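Local structure of maltose operon transcriptional repressor (Staphylococcus aureus subsp. aureus Mu50, 3HCW) at residues 134-139 with 195-200; 175-180 with 208-213. The protein probably represses transcription of the maltose operon, its C-terminal part being a periplasmic binding protein-like module of the kind that senses small effectors in LacI-type regulators. All blocks are in the same frame, centred on the assembly; numbering follows the deposited sequence.

Contact 1: 134-139 with 195-200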
loop_
_atom_site.group_PDB
_atom_site.type_symbol
_atom_site.label_atom_id
_atom_site.label_comp_id
_atom_site.label_asym_id
_atom_site.label_seq_id
_atom_site.Cartn_x
_atom_site.Cartn_y
_atom_site.Cartn_z
ATOM N N LEU A 134 -4.285 0.512 -29.444
ATOM C CA LEU A 134 -4.461 0.243 -28.013
ATOM C C LEU A 134 -3.749 -1.034 -27.562
ATOM O O LEU A 134 -3.688 -2.019 -28.303
ATOM C CB LEU A 134 -5.950 0.145 -27.672
ATOM C CG LEU A 134 -6.855 1.348 -27.960
ATOM C CD1 LEU A 134 -8.312 0.939 -28.055
ATOM C CD2 LEU A 134 -6.668 2.417 -26.906
ATOM N N ILE A 135 -3.213 -1.002 -26.342
ATOM C CA ILE A 135 -2.556 -2.157 -25.720
ATOM C C ILE A 135 -3.175 -2.410 -24.342
ATOM O O ILE A 135 -3.259 -1.491 -23.522
ATOM C CB ILE A 135 -1.020 -1.934 -25.573
ATOM C CG1 ILE A 135 -0.372 -1.622 -26.924
ATOM C CG2 ILE A 135 -0.345 -3.158 -24.940
ATOM C CD1 ILE A 135 0.777 -0.610 -26.851
ATOM N N PHE A 136 -3.641 -3.639 -24.110
ATOM C CA PHE A 136 -4.076 -4.063 -22.782
ATOM C C PHE A 136 -3.055 -5.019 -22.183
ATOM O O PHE A 136 -2.684 -6.013 -22.804
ATOM C CB PHE A 136 -5.451 -4.746 -22.804
ATOM C CG PHE A 136 -6.113 -4.839 -21.444
ATOM C CD1 PHE A 136 -7.022 -3.852 -21.029
ATOM C CD2 PHE A 136 -5.840 -5.910 -20.580
ATOM C CE1 PHE A 136 -7.643 -3.922 -19.775
ATOM C CE2 PHE A 136 -6.450 -5.993 -19.322
ATOM C CZ PHE A 136 -7.356 -4.995 -18.919
ATOM N N ILE A 137 -2.618 -4.713 -20.967
ATOM C CA ILE A 137 -1.644 -5.543 -20.277
ATOM C C ILE A 137 -2.295 -6.238 -19.080
ATOM O O ILE A 137 -2.902 -5.592 -18.227
ATOM C CB ILE A 137 -0.386 -4.730 -19.868
ATOM C CG1 ILE A 137 0.203 -4.011 -21.087
ATOM C CG2 ILE A 137 0.655 -5.635 -19.224
ATOM C CD1 ILE A 137 1.525 -3.310 -20.832
ATOM N N THR A 138 -2.185 -7.560 -19.036
ATOM C CA THR A 138 -2.806 -8.343 -17.972
ATOM C C THR A 138 -1.826 -9.292 -17.259
ATOM O O THR A 138 -0.689 -9.490 -17.708
ATOM C CB THR A 138 -4.084 -9.089 -18.476
ATOM O OG1 THR A 138 -4.830 -9.573 -17.354
ATOM C CG2 THR A 138 -3.739 -10.246 -19.421
ATOM N N GLU A 139 -2.279 -9.838 -16.133
ATOM C CA GLU A 139 -1.525 -10.801 -15.331
ATOM C C GLU A 139 -2.032 -12.211 -15.565
ATOM O O GLU A 139 -3.195 -12.411 -15.890
ATOM C CB GLU A 139 -1.693 -10.495 -13.842
ATOM C CG GLU A 139 -0.617 -9.618 -13.231
ATOM C CD GLU A 139 -0.954 -9.202 -11.803
ATOM O OE1 GLU A 139 -2.092 -8.730 -11.558
ATOM O OE2 GLU A 139 -0.072 -9.343 -10.925
ATOM N N ALA A 195 -2.109 4.116 -26.501
ATOM C CA ALA A 195 -2.497 4.056 -25.101
ATOM C C ALA A 195 -2.214 2.666 -24.544
ATOM O O ALA A 195 -2.459 1.646 -25.216
ATOM C CB ALA A 195 -3.977 4.412 -24.922
ATOM N N ILE A 196 -1.682 2.639 -23.327
ATOM C CA ILE A 196 -1.458 1.391 -22.607
ATOM C C ILE A 196 -2.410 1.318 -21.427
ATOM O O ILE A 196 -2.422 2.214 -20.566
ATOM C CB ILE A 196 0.002 1.257 -22.110
ATOM C CG1 ILE A 196 0.967 1.176 -23.291
ATOM C CG2 ILE A 196 0.147 0.033 -21.186
ATOM C CD1 ILE A 196 2.418 1.473 -22.933
ATOM N N ILE A 197 -3.217 0.259 -21.396
ATOM C CA ILE A 197 -4.096 0.005 -20.262
ATOM C C ILE A 197 -3.664 -1.256 -19.514
ATOM O O ILE A 197 -3.451 -2.307 -20.127
ATOM C CB ILE A 197 -5.592 -0.060 -20.686
ATOM C CG1 ILE A 197 -6.079 1.329 -21.113
ATOM C CG2 ILE A 197 -6.470 -0.571 -19.532
ATOM C CD1 ILE A 197 -7.347 1.334 -21.991
ATOM N N SER A 198 -3.503 -1.133 -18.193
ATOM C CA SER A 198 -3.170 -2.274 -17.342
ATOM C C SER A 198 -4.370 -2.708 -16.532
ATOM O O SER A 198 -5.169 -1.880 -16.088
ATOM C CB SER A 198 -2.029 -1.942 -16.373
ATOM O OG SER A 198 -0.884 -1.464 -17.056
ATOM N N LEU A 199 -4.442 -4.016 -16.328
ATOM C CA LEU A 199 -5.420 -4.696 -15.484
ATOM C C LEU A 199 -5.654 -4.092 -14.085
ATOM O O LEU A 199 -6.786 -4.035 -13.616
ATOM C CB LEU A 199 -4.981 -6.160 -15.326
ATOM C CG LEU A 199 -5.913 -7.060 -14.511
ATOM C CD1 LEU A 199 -7.215 -7.249 -15.265
ATOM C CD2 LEU A 199 -5.263 -8.400 -14.209
ATOM N N ASP A 200 -4.577 -3.657 -13.433
ATOM C CA ASP A 200 -4.591 -3.303 -12.023
ATOM C C ASP A 200 -3.411 -2.385 -11.742
ATOM O O ASP A 200 -2.375 -2.499 -12.382
ATOM C CB ASP A 200 -4.474 -4.584 -11.170
ATOM C CG ASP A 200 -4.273 -4.292 -9.693
ATOM O OD1 ASP A 200 -5.203 -3.733 -9.078
ATOM O OD2 ASP A 200 -3.186 -4.608 -9.153
HETATM O O HOH W 1 -1.547 -6.338 -10.206
#
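Four backbone hydrogen bonds join segments 134-139 and 195-200, whose strands run parallel, all nearly along their C=O axes. Ile135 and Ile137 each give N and O, and Ile197 answers with both of its own; on either side of the Ile197 pair, Ala195 O receives Ile135 N at 3.0 Å and Leu199 N gives to Ile137 O at 2.9 Å. Straightest is Ile197 N to Ile135 O (2.8 Å, 179° at the hydrogen); shortest is Ile137 N to Ile197 O, 2.7 Å. At the C-terminal end one water donates to both Asp200 OD2 and OE1 of the poorly ordered Glu139, bridging two carboxylates. Asp200 also N-caps the next helix through Met202 N, and its OD1 accepts Asn228 ND2 and bonds a glycerol probably from the crystallisation liquor. On the Phe136 face, the ring, with CG anti to the backbone N (chi1 -163°), crosses Ile197 obliquely, Phe136 CE1 lying 3.6 Å from Ile197 CG2, and one ring face lies over Ile197 O. Leu199 sends CD2 to within 3.4 Å of Thr138 OG1, which bonds Ser146. On the other face Ile135 and Ile196 lie side by side, and Ile137 CD1 meets Ile196 CG2 at 3.6 Å. Helices 144-159 and 115-129 pack on the Phe136 face, helix 201-213 on the Ile137 face; strand 163-169 continues the sheet beyond 134-139, strand 222-227 beyond 194-198.

Contact 2: 175-180 with 208-213; sequences VILNYM and LSVLYE
Val210 is the centre of this helix pair: its CB is directed toward helix 173-187, and the side chain lodges among Ile176, Leu177 and Met180, residues spaced along one side of that helix. Its two methyls divide the work. Val210 CG1, anti to the backbone N (chi1 163°), presses on the backbone itself at Leu177 CA, 3.7 Å away, and also lies 3.8 Å from Met180 CB. Val210 CG2, beside the backbone N, meets Ile176 CG2 at 3.8 Å, the two side chains crossing obliquely. Leu177 adds a looser touch from its CD1. Met180 starts out toward the other helix and then folds aside, bent at chi2 and chi3 (100°), and crosses Val210 at about a right angle. Met180 SD lies 3.7 Å from Leu211 CD1, and Met180 CG is equally near the same methyl; the leucine tip leans in although its CB leaves at a slant. No hydrogen bond links the segments, whose meeting side chains are nearly all buried. The axes of the two segments approach to 9.6 Å and cross at -56°. At the edge, Glu213 and Ser209 both hold Arg173, by salt bridge and hydrogen bond; Ser209 and Tyr212 also bond Ala236 and Ile218 of the second subunit, so helix 201-213 contributes to the dimer interface. The arrangement is typical of the alpha/beta layering of a periplasmic binding protein-like fold, where successive helices, here joined through strand 194-198, pack together on one face of a parallel sheet.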
loop_
_atom_site.group_PDB
_atom_site.type_symbol
_atom_site.label_atom_id
_atom_site.label_comp_id
_atom_site.label_asym_id
_atom_site.label_seq_id
_atom_site.Cartn_x
_atom_site.Cartn_y
_atom_site.Cartn_z
ATOM N N VAL A 175 10.945 -9.392 -17.482
ATOM C CA VAL A 175 9.891 -9.839 -18.397
ATOM C C VAL A 175 9.123 -8.665 -19.007
ATOM O O VAL A 175 8.926 -8.640 -20.226
ATOM C CB VAL A 175 8.939 -10.866 -17.733
ATOM C CG1 VAL A 175 7.944 -11.409 -18.743
ATOM C CG2 VAL A 175 9.735 -12.022 -17.161
ATOM N N ILE A 176 8.717 -7.704 -18.171
ATOM C CA ILE A 176 8.047 -6.478 -18.629
ATOM C C ILE A 176 8.953 -5.716 -19.597
ATOM O O ILE A 176 8.512 -5.325 -20.685
ATOM C CB ILE A 176 7.671 -5.499 -17.464
ATOM C CG1 ILE A 176 6.914 -6.197 -16.316
ATOM C CG2 ILE A 176 6.917 -4.276 -18.004
ATOM C CD1 ILE A 176 5.449 -6.399 -16.519
ATOM N N LEU A 177 10.214 -5.528 -19.193
ATOM C CA LEU A 177 11.232 -4.859 -20.007
ATOM C C LEU A 177 11.334 -5.434 -21.410
ATOM O O LEU A 177 11.384 -4.675 -22.376
ATOM C CB LEU A 177 12.616 -4.875 -19.323
ATOM C CG LEU A 177 13.841 -4.281 -20.050
ATOM C CD1 LEU A 177 13.655 -2.805 -20.483
ATOM C CD2 LEU A 177 15.110 -4.432 -19.203
ATOM N N ASN A 178 11.338 -6.763 -21.521
ATOM C CA ASN A 178 11.431 -7.419 -22.824
ATOM C C ASN A 178 10.225 -7.111 -23.710
ATOM O O ASN A 178 10.381 -6.835 -24.900
ATOM C CB ASN A 178 11.607 -8.932 -22.660
ATOM C CG ASN A 178 11.537 -9.670 -23.981
ATOM O OD1 ASN A 178 12.457 -9.591 -24.797
ATOM N ND2 ASN A 178 10.437 -10.379 -24.208
ATOM N N TYR A 179 9.030 -7.150 -23.117
ATOM C CA TYR A 179 7.802 -6.807 -23.830
ATOM C C TYR A 179 7.779 -5.348 -24.299
ATOM O O TYR A 179 7.348 -5.078 -25.413
ATOM C CB TYR A 179 6.559 -7.107 -22.981
ATOM C CG TYR A 179 6.206 -8.569 -22.875
ATOM C CD1 TYR A 179 6.004 -9.350 -24.017
ATOM C CD2 TYR A 179 6.055 -9.174 -21.634
ATOM C CE1 TYR A 179 5.683 -10.701 -23.916
ATOM C CE2 TYR A 179 5.723 -10.520 -21.523
ATOM C CZ TYR A 179 5.543 -11.277 -22.663
ATOM O OH TYR A 179 5.218 -12.611 -22.544
ATOM N N MET A 180 8.239 -4.420 -23.461
ATOM C CA MET A 180 8.246 -3.009 -23.845
ATOM C C MET A 180 9.383 -2.673 -24.803
ATOM O O MET A 180 9.233 -1.774 -25.620
ATOM C CB MET A 180 8.246 -2.062 -22.626
ATOM C CG MET A 180 6.979 -2.081 -21.737
ATOM S SD MET A 180 5.430 -1.669 -22.569
ATOM C CE MET A 180 4.729 -3.299 -22.853
ATOM N N LEU A 208 5.050 1.536 -15.585
ATOM C CA LEU A 208 5.521 2.929 -15.619
ATOM C C LEU A 208 7.020 3.011 -15.352
ATOM O O LEU A 208 7.709 3.842 -15.933
ATOM C CB LEU A 208 4.751 3.806 -14.614
ATOM C CG LEU A 208 3.225 3.836 -14.758
ATOM C CD1 LEU A 208 2.546 4.545 -13.596
ATOM C CD2 LEU A 208 2.788 4.417 -16.080
ATOM N N SER A 209 7.510 2.114 -14.493
ATOM C CA SER A 209 8.921 2.051 -14.129
ATOM C C SER A 209 9.773 1.648 -15.323
ATOM O O SER A 209 10.827 2.241 -15.562
ATOM C CB SER A 209 9.118 1.073 -12.975
ATOM O OG SER A 209 10.444 1.147 -12.475
ATOM N N VAL A 210 9.292 0.666 -16.085
ATOM C CA VAL A 210 9.989 0.205 -17.278
ATOM C C VAL A 210 9.919 1.288 -18.364
ATOM O O VAL A 210 10.921 1.587 -19.015
ATOM C CB VAL A 210 9.442 -1.182 -17.741
ATOM C CG1 VAL A 210 9.840 -1.500 -19.174
ATOM C CG2 VAL A 210 9.932 -2.298 -16.783
ATOM N N LEU A 211 8.748 1.910 -18.505
ATOM C CA LEU A 211 8.546 3.029 -19.442
ATOM C C LEU A 211 9.467 4.216 -19.131
ATOM O O LEU A 211 9.958 4.875 -20.047
ATOM C CB LEU A 211 7.068 3.467 -19.466
ATOM C CG LEU A 211 6.061 2.938 -20.489
ATOM C CD1 LEU A 211 6.361 1.534 -21.022
ATOM C CD2 LEU A 211 4.653 3.013 -19.940
ATOM N N TYR A 212 9.719 4.460 -17.847
ATOM C CA TYR A 212 10.689 5.472 -17.423
ATOM C C TYR A 212 12.091 5.084 -17.887
ATOM O O TYR A 212 12.818 5.912 -18.466
ATOM C CB TYR A 212 10.664 5.647 -15.899
ATOM C CG TYR A 212 11.407 6.869 -15.403
ATOM C CD1 TYR A 212 10.746 8.086 -15.238
ATOM C CD2 TYR A 212 12.772 6.813 -15.094
ATOM C CE1 TYR A 212 11.421 9.222 -14.779
ATOM C CE2 TYR A 212 13.457 7.950 -14.651
ATOM C CZ TYR A 212 12.769 9.146 -14.484
ATOM O OH TYR A 212 13.432 10.270 -14.030
ATOM N N GLU A 213 12.440 3.814 -17.672
ATOM C CA GLU A 213 13.758 3.287 -18.024
ATOM C C GLU A 213 14.058 3.413 -19.524
ATOM O O GLU A 213 15.195 3.644 -19.907
ATOM C CB GLU A 213 13.917 1.842 -17.532
ATOM C CG GLU A 213 15.326 1.259 -17.695
ATOM C CD GLU A 213 15.587 0.019 -16.843
ATOM O OE1 GLU A 213 16.754 -0.187 -16.447
ATOM O OE2 GLU A 213 14.640 -0.752 -16.573
#

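Both contacts build the same lobe, and their segments alternate along the chain: helix 173-187 leads into strand 194-198, which leads into helix 201-213. Contact 1 is the sheet layer, deeper in the chain and held by a regular set of backbone hydrogen bonds with apolar side chains on both faces. Contact 2 is the helical layer above it, farther out, smaller in buried area and wholly apolar between its segments, with polar partners at its margin and the second subunit beyond. The layers meet directly: Ile137 CD1 packs on Met180 CE at 3.8 Å, and Ile196 CD1 on Leu211 CD2 at 4.0 Å, so each helix of contact 2 rests on a strand of contact 1.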